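Local coordinates for putative exported protein (Bordetella pertussis Tohama I, PDB 2PFZ), which binds pyroglutamic acid as an extracytoplasmic solute receptor of the DctP family, probably delivering it to a tripartite ATP-independent periplasmic (TRAP) transporter, at residues 4-9 and 48-53; 19-24 and 236-241. One frame throughout, in Å; residues are numbered along the deposited sequence.

Interaction 1 (4-9 and 48-53)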
loop_
_atom_site.group_PDB
_atom_site.type_symbol
_atom_site.label_atom_id
_atom_site.label_comp_id
_atom_site.label_asym_id
_atom_site.label_seq_id
_atom_site.Cartn_x
_atom_site.Cartn_y
_atom_site.Cartn_z
ATOM N N ASP A 4 -3.267 17.536 -11.910
ATOM C CA ASP A 4 -3.358 17.398 -10.446
ATOM C C ASP A 4 -3.232 15.952 -10.054
ATOM O O ASP A 4 -3.768 15.073 -10.732
ATOM C CB ASP A 4 -4.696 17.909 -9.935
ATOM C CG ASP A 4 -4.819 19.407 -10.057
ATOM O OD1 ASP A 4 -4.034 20.168 -9.415
ATOM O OD2 ASP A 4 -5.737 19.809 -10.797
ATOM N N LEU A 5 -2.553 15.711 -8.931
ATOM C CA LEU A 5 -2.260 14.345 -8.497
ATOM C C LEU A 5 -2.560 14.232 -7.010
ATOM O O LEU A 5 -1.775 14.691 -6.184
ATOM C CB LEU A 5 -0.781 14.012 -8.769
ATOM C CG LEU A 5 -0.354 12.523 -8.673
ATOM C CD1 LEU A 5 1.043 12.296 -9.295
ATOM C CD2 LEU A 5 -0.434 11.928 -7.258
ATOM N N PRO A 6 -3.721 13.672 -6.651
ATOM C CA PRO A 6 -3.985 13.451 -5.240
ATOM C C PRO A 6 -3.244 12.251 -4.645
ATOM O O PRO A 6 -3.109 11.201 -5.283
ATOM C CB PRO A 6 -5.498 13.216 -5.208
ATOM C CG PRO A 6 -5.778 12.562 -6.478
ATOM C CD PRO A 6 -4.871 13.272 -7.471
ATOM N N THR A 7 -2.736 12.446 -3.435
ATOM C CA THR A 7 -2.278 11.335 -2.619
ATOM C C THR A 7 -2.931 11.420 -1.245
ATOM O O THR A 7 -3.263 12.525 -0.751
ATOM C CB THR A 7 -0.723 11.303 -2.526
ATOM O OG1 THR A 7 -0.318 10.362 -1.529
ATOM C CG2 THR A 7 -0.123 12.660 -2.133
ATOM N N ALA A 8 -3.113 10.253 -0.632
ATOM C CA ALA A 8 -3.755 10.153 0.661
ATOM C C ALA A 8 -2.812 10.346 1.868
ATOM O O ALA A 8 -3.281 10.404 3.006
ATOM C CB ALA A 8 -4.528 8.823 0.741
ATOM N N TYR A 9 -1.507 10.506 1.610
ATOM C CA TYR A 9 -0.467 10.472 2.652
ATOM C C TYR A 9 0.253 11.810 2.770
ATOM O O TYR A 9 0.202 12.617 1.818
ATOM C CB TYR A 9 0.506 9.308 2.351
ATOM C CG TYR A 9 -0.285 8.064 2.095
ATOM C CD1 TYR A 9 -0.912 7.406 3.146
ATOM C CD2 TYR A 9 -0.480 7.580 0.803
ATOM C CE1 TYR A 9 -1.681 6.299 2.931
ATOM C CE2 TYR A 9 -1.244 6.482 0.576
ATOM C CZ TYR A 9 -1.844 5.826 1.652
ATOM O OH TYR A 9 -2.633 4.730 1.440
ATOM N N PRO A 48 -10.133 6.229 -0.509
ATOM C CA PRO A 48 -11.126 5.436 -1.232
ATOM C C PRO A 48 -11.618 6.071 -2.525
ATOM O O PRO A 48 -12.228 5.359 -3.346
ATOM C CB PRO A 48 -12.302 5.341 -0.242
ATOM C CG PRO A 48 -11.707 5.643 1.106
ATOM C CD PRO A 48 -10.669 6.696 0.791
ATOM N N GLU A 49 -11.331 7.367 -2.702
ATOM C CA GLU A 49 -11.886 8.175 -3.819
ATOM C C GLU A 49 -10.981 8.315 -5.039
ATOM O O GLU A 49 -11.453 8.677 -6.127
ATOM C CB GLU A 49 -12.226 9.584 -3.336
ATOM C CG GLU A 49 -13.227 9.645 -2.214
ATOM C CD GLU A 49 -13.344 11.026 -1.598
ATOM O OE1 GLU A 49 -12.510 11.931 -1.908
ATOM O OE2 GLU A 49 -14.266 11.177 -0.755
ATOM N N ILE A 50 -9.695 8.021 -4.878
ATOM C CA ILE A 50 -8.703 8.465 -5.879
ATOM C C ILE A 50 -8.845 7.717 -7.225
ATOM O O ILE A 50 -8.710 8.332 -8.307
ATOM C CB ILE A 50 -7.250 8.511 -5.303
ATOM C CG1 ILE A 50 -7.133 9.609 -4.227
ATOM C CG2 ILE A 50 -6.212 8.754 -6.413
ATOM C CD1 ILE A 50 -5.863 9.541 -3.385
ATOM N N LYS A 51 -9.184 6.426 -7.178
ATOM C CA LYS A 51 -9.276 5.655 -8.419
ATOM C C LYS A 51 -10.426 6.185 -9.267
ATOM O O LYS A 51 -10.263 6.375 -10.479
ATOM C CB LYS A 51 -9.433 4.142 -8.186
ATOM C CG LYS A 51 -9.361 3.271 -9.498
ATOM C CD LYS A 51 -9.793 1.786 -9.229
ATOM C CE LYS A 51 -11.224 1.521 -9.806
ATOM N NZ LYS A 51 -12.107 2.808 -9.873
ATOM N N ARG A 52 -11.572 6.441 -8.627
ATOM C CA ARG A 52 -12.730 7.026 -9.327
ATOM C C ARG A 52 -12.414 8.429 -9.859
ATOM O O ARG A 52 -12.838 8.788 -10.962
ATOM C CB ARG A 52 -13.954 7.047 -8.396
ATOM C CG ARG A 52 -15.268 7.530 -9.011
ATOM C CD ARG A 52 -15.450 9.059 -8.889
ATOM N NE ARG A 52 -15.587 9.510 -7.499
ATOM C CZ ARG A 52 -15.165 10.685 -7.040
ATOM N NH1 ARG A 52 -14.566 11.532 -7.864
ATOM N NH2 ARG A 52 -15.330 11.002 -5.755
ATOM N N ALA A 53 -11.655 9.209 -9.087
ATOM C CA ALA A 53 -11.234 10.550 -9.526
ATOM C C ALA A 53 -10.415 10.506 -10.825
ATOM O O ALA A 53 -10.650 11.304 -11.730
ATOM C CB ALA A 53 -10.475 11.256 -8.419
#
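P6 and I50 mark the closest approach of the two backbones, with their CA atoms 6.9 Å apart. Residues 4-6 form the end of a β-strand and 7-9 the loop that leaves it, while 50-53 belong to a short helix, with A53 N bonded to E49 O. No hydrogen bond links the segments, and the contact is apolar. I50 reaches across with CG1, CG2 and CD1. With chi1 at -67°, CG1 stands beside the backbone N and CG2 is anti to it; CG2 meets P6 CG 3.8 Å away, and CG1 lies 4.0 Å from the same P6 CG, so the fork of the isoleucine packs on the outer part of the proline ring. The two side chains slide past one another in opposite directions. The extended end of I50 continues to the strand exit, where CD1 comes within 3.7 Å of P6 O and 4.0 Å of A8 N; A8 CB is a looser neighbour. In this binding-protein fold, strand 2-6 pairs in parallel with strand 35-39, and helix 50-55 follows before strand 61-65; I50 also touches I64 there, so it fills the layer between helix and strands. On the loop, T7 CB points away from the helix, and T7 OG1 hydrogen-bonds E63 and accepts a weak bond of 3.4 Å from Y9 N. The methyl CB of A8 lies over the centre of the Y9 ring, 4.0 Å above its plane, and Y9 in turn meets the pocket residue W119 edge-to-face.

Interaction 2 (19-24 and 236-241)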
loop_
_atom_site.group_PDB
_atom_site.type_symbol
_atom_site.label_atom_id
_atom_site.label_comp_id
_atom_site.label_asym_id
_atom_site.label_seq_id
_atom_site.Cartn_x
_atom_site.Cartn_y
_atom_site.Cartn_z
ATOM N N LEU A 19 6.973 10.916 -4.690
ATOM C CA LEU A 19 6.087 11.608 -5.648
ATOM C C LEU A 19 6.602 13.022 -5.930
ATOM O O LEU A 19 6.476 13.529 -7.055
ATOM C CB LEU A 19 4.649 11.705 -5.123
ATOM C CG LEU A 19 3.797 10.443 -5.295
ATOM C CD1 LEU A 19 2.576 10.516 -4.348
ATOM C CD2 LEU A 19 3.342 10.315 -6.737
ATOM N N THR A 20 7.146 13.644 -4.889
ATOM C CA THR A 20 7.715 14.997 -4.962
ATOM C C THR A 20 8.901 15.030 -5.939
ATOM O O THR A 20 8.988 15.917 -6.801
ATOM C CB THR A 20 8.055 15.534 -3.551
ATOM O OG1 THR A 20 6.843 15.654 -2.796
ATOM C CG2 THR A 20 8.717 16.916 -3.610
ATOM N N GLN A 21 9.781 14.040 -5.839
ATOM C CA GLN A 21 10.880 13.903 -6.808
ATOM C C GLN A 21 10.370 13.564 -8.208
ATOM O O GLN A 21 10.911 14.051 -9.206
ATOM C CB GLN A 21 11.904 12.863 -6.347
ATOM C CG GLN A 21 13.212 12.861 -7.164
ATOM C CD GLN A 21 13.833 14.248 -7.321
ATOM O OE1 GLN A 21 13.965 14.759 -8.440
ATOM N NE2 GLN A 21 14.201 14.869 -6.208
ATOM N N PHE A 22 9.341 12.717 -8.270
ATOM C CA PHE A 22 8.695 12.331 -9.522
ATOM C C PHE A 22 8.191 13.559 -10.269
ATOM O O PHE A 22 8.458 13.700 -11.467
ATOM C CB PHE A 22 7.539 11.365 -9.232
ATOM C CG PHE A 22 6.579 11.175 -10.381
ATOM C CD1 PHE A 22 6.967 10.512 -11.529
ATOM C CD2 PHE A 22 5.261 11.637 -10.284
ATOM C CE1 PHE A 22 6.085 10.329 -12.588
ATOM C CE2 PHE A 22 4.365 11.488 -11.355
ATOM C CZ PHE A 22 4.775 10.820 -12.499
ATOM N N VAL A 23 7.482 14.455 -9.577
ATOM C CA VAL A 23 6.902 15.602 -10.280
ATOM C C VAL A 23 8.029 16.511 -10.809
ATOM O O VAL A 23 7.917 17.059 -11.910
ATOM C CB VAL A 23 5.799 16.376 -9.467
ATOM C CG1 VAL A 23 4.614 15.510 -9.165
ATOM C CG2 VAL A 23 6.352 16.947 -8.183
ATOM N N LYS A 24 9.108 16.647 -10.028
ATOM C CA LYS A 24 10.335 17.324 -10.464
ATOM C C LYS A 24 10.974 16.661 -11.693
ATOM O O LYS A 24 11.440 17.354 -12.584
ATOM C CB LYS A 24 11.365 17.388 -9.325
ATOM C CG LYS A 24 10.932 18.206 -8.112
ATOM C CD LYS A 24 12.021 18.270 -7.072
ATOM C CE LYS A 24 11.520 19.010 -5.824
ATOM N NZ LYS A 24 12.512 19.009 -4.705
ATOM N N GLU A 236 9.550 4.414 -9.839
ATOM C CA GLU A 236 9.426 3.046 -9.357
ATOM C C GLU A 236 10.719 2.557 -8.747
ATOM O O GLU A 236 10.692 1.974 -7.686
ATOM C CB GLU A 236 8.986 2.076 -10.436
ATOM C CG GLU A 236 8.456 0.759 -9.840
ATOM C CD GLU A 236 7.759 -0.096 -10.862
ATOM O OE1 GLU A 236 6.565 0.170 -11.153
ATOM O OE2 GLU A 236 8.393 -1.068 -11.362
ATOM N N GLU A 237 11.837 2.776 -9.440
ATOM C CA GLU A 237 13.159 2.354 -8.954
ATOM C C GLU A 237 13.497 3.012 -7.623
ATOM O O GLU A 237 13.872 2.332 -6.650
ATOM C CB GLU A 237 14.247 2.679 -10.008
ATOM C CG GLU A 237 15.667 2.311 -9.555
ATOM C CD GLU A 237 16.578 1.822 -10.681
ATOM O OE1 GLU A 237 16.104 1.085 -11.578
ATOM O OE2 GLU A 237 17.788 2.165 -10.647
ATOM N N ARG A 238 13.344 4.335 -7.587
ATOM C CA ARG A 238 13.634 5.121 -6.395
ATOM C C ARG A 238 12.704 4.742 -5.239
ATOM O O ARG A 238 13.137 4.713 -4.097
ATOM C CB ARG A 238 13.513 6.622 -6.690
ATOM C CG ARG A 238 13.865 7.565 -5.518
ATOM C CD ARG A 238 13.529 9.028 -5.828
ATOM N NE ARG A 238 13.765 9.358 -7.213
ATOM C CZ ARG A 238 12.851 9.696 -8.130
ATOM N NH1 ARG A 238 11.530 9.785 -7.873
ATOM N NH2 ARG A 238 13.302 9.948 -9.342
ATOM N N GLY A 239 11.426 4.495 -5.535
ATOM C CA GLY A 239 10.418 4.220 -4.494
ATOM C C GLY A 239 10.689 2.888 -3.798
ATOM O O GLY A 239 10.631 2.792 -2.557
ATOM N N TRP A 240 10.996 1.860 -4.583
ATOM C CA TRP A 240 11.338 0.559 -3.982
ATOM C C TRP A 240 12.614 0.689 -3.149
ATOM O O TRP A 240 12.712 0.122 -2.050
ATOM C CB TRP A 240 11.495 -0.529 -5.053
ATOM C CG TRP A 240 10.179 -1.036 -5.539
ATOM C CD1 TRP A 240 9.353 -0.446 -6.470
ATOM C CD2 TRP A 240 9.522 -2.238 -5.120
ATOM N NE1 TRP A 240 8.223 -1.211 -6.648
ATOM C CE2 TRP A 240 8.300 -2.315 -5.826
ATOM C CE3 TRP A 240 9.859 -3.269 -4.224
ATOM C CZ2 TRP A 240 7.397 -3.375 -5.650
ATOM C CZ3 TRP A 240 8.947 -4.328 -4.045
ATOM C CH2 TRP A 240 7.747 -4.376 -4.754
ATOM N N LYS A 241 13.577 1.435 -3.695
ATOM C CA LYS A 241 14.833 1.750 -3.017
ATOM C C LYS A 241 14.604 2.412 -1.659
ATOM O O LYS A 241 15.106 1.930 -0.630
ATOM C CB LYS A 241 15.711 2.634 -3.932
ATOM C CG LYS A 241 17.079 3.038 -3.367
ATOM C CD LYS A 241 17.726 4.128 -4.259
ATOM C CE LYS A 241 19.044 4.678 -3.655
ATOM N NZ LYS A 241 20.000 3.610 -3.204
#
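Q21 meets R238 where helix 14-30 passes helix 222-256, their CA atoms being 9.2 Å apart. At Q21 the aliphatic stem makes the contact: CG, anti to the backbone N (chi1 -169°), sits over the centre of one guanidinium face, 3.3 Å from R238 CZ. Q21 CB lies beside it, 3.5 Å from R238 NH1. The two side chains cross at about a right angle, and the chain of Q21 then bends at chi2, carrying its amide away from the arginine. This is helix-to-helix packing on one lobe of the solute receptor, and within these two segments R238 spans most of the gap. R238 runs nearly straight from its own helix until it bends at chi3, and the helix 14-30 side supplies its polar partners: D25 forms a salt bridge with NH2 and N18 OD1 a hydrogen bond with NH1, which together probably fix the rotation of the guanidinium plane. F22 follows, its backbone N 3.7 Å from R238 NH1, a near approach and not a hydrogen bond. Its ring leads off into the interior, packing on L228, A231 and A235 from earlier turns of helix 222-256 and meeting Y115 edge-to-face.

In the fold
Interactions 1 and 2 have their centres about 17 Å apart and are joined through successive elements of the chain, strand 2-6 and helix 14-30. The joint is apolar: L5 CD1 lies 4.0 Å from F22 CE2, and T7 CB is 3.9 Å from L19 CD1. L5 and T7 thus turn to helix 14-30, whereas P6 and A8 face helix 50-55, so the strand and its exit are packed between the two helices. Interaction 1 is near the ligand, with the side chain of A8 about 8 Å from the bound pyroglutamic acid. Interaction 2 connects helix 14-30 to helix 222-256, whose W240 touches A118, next to the pocket residue W119.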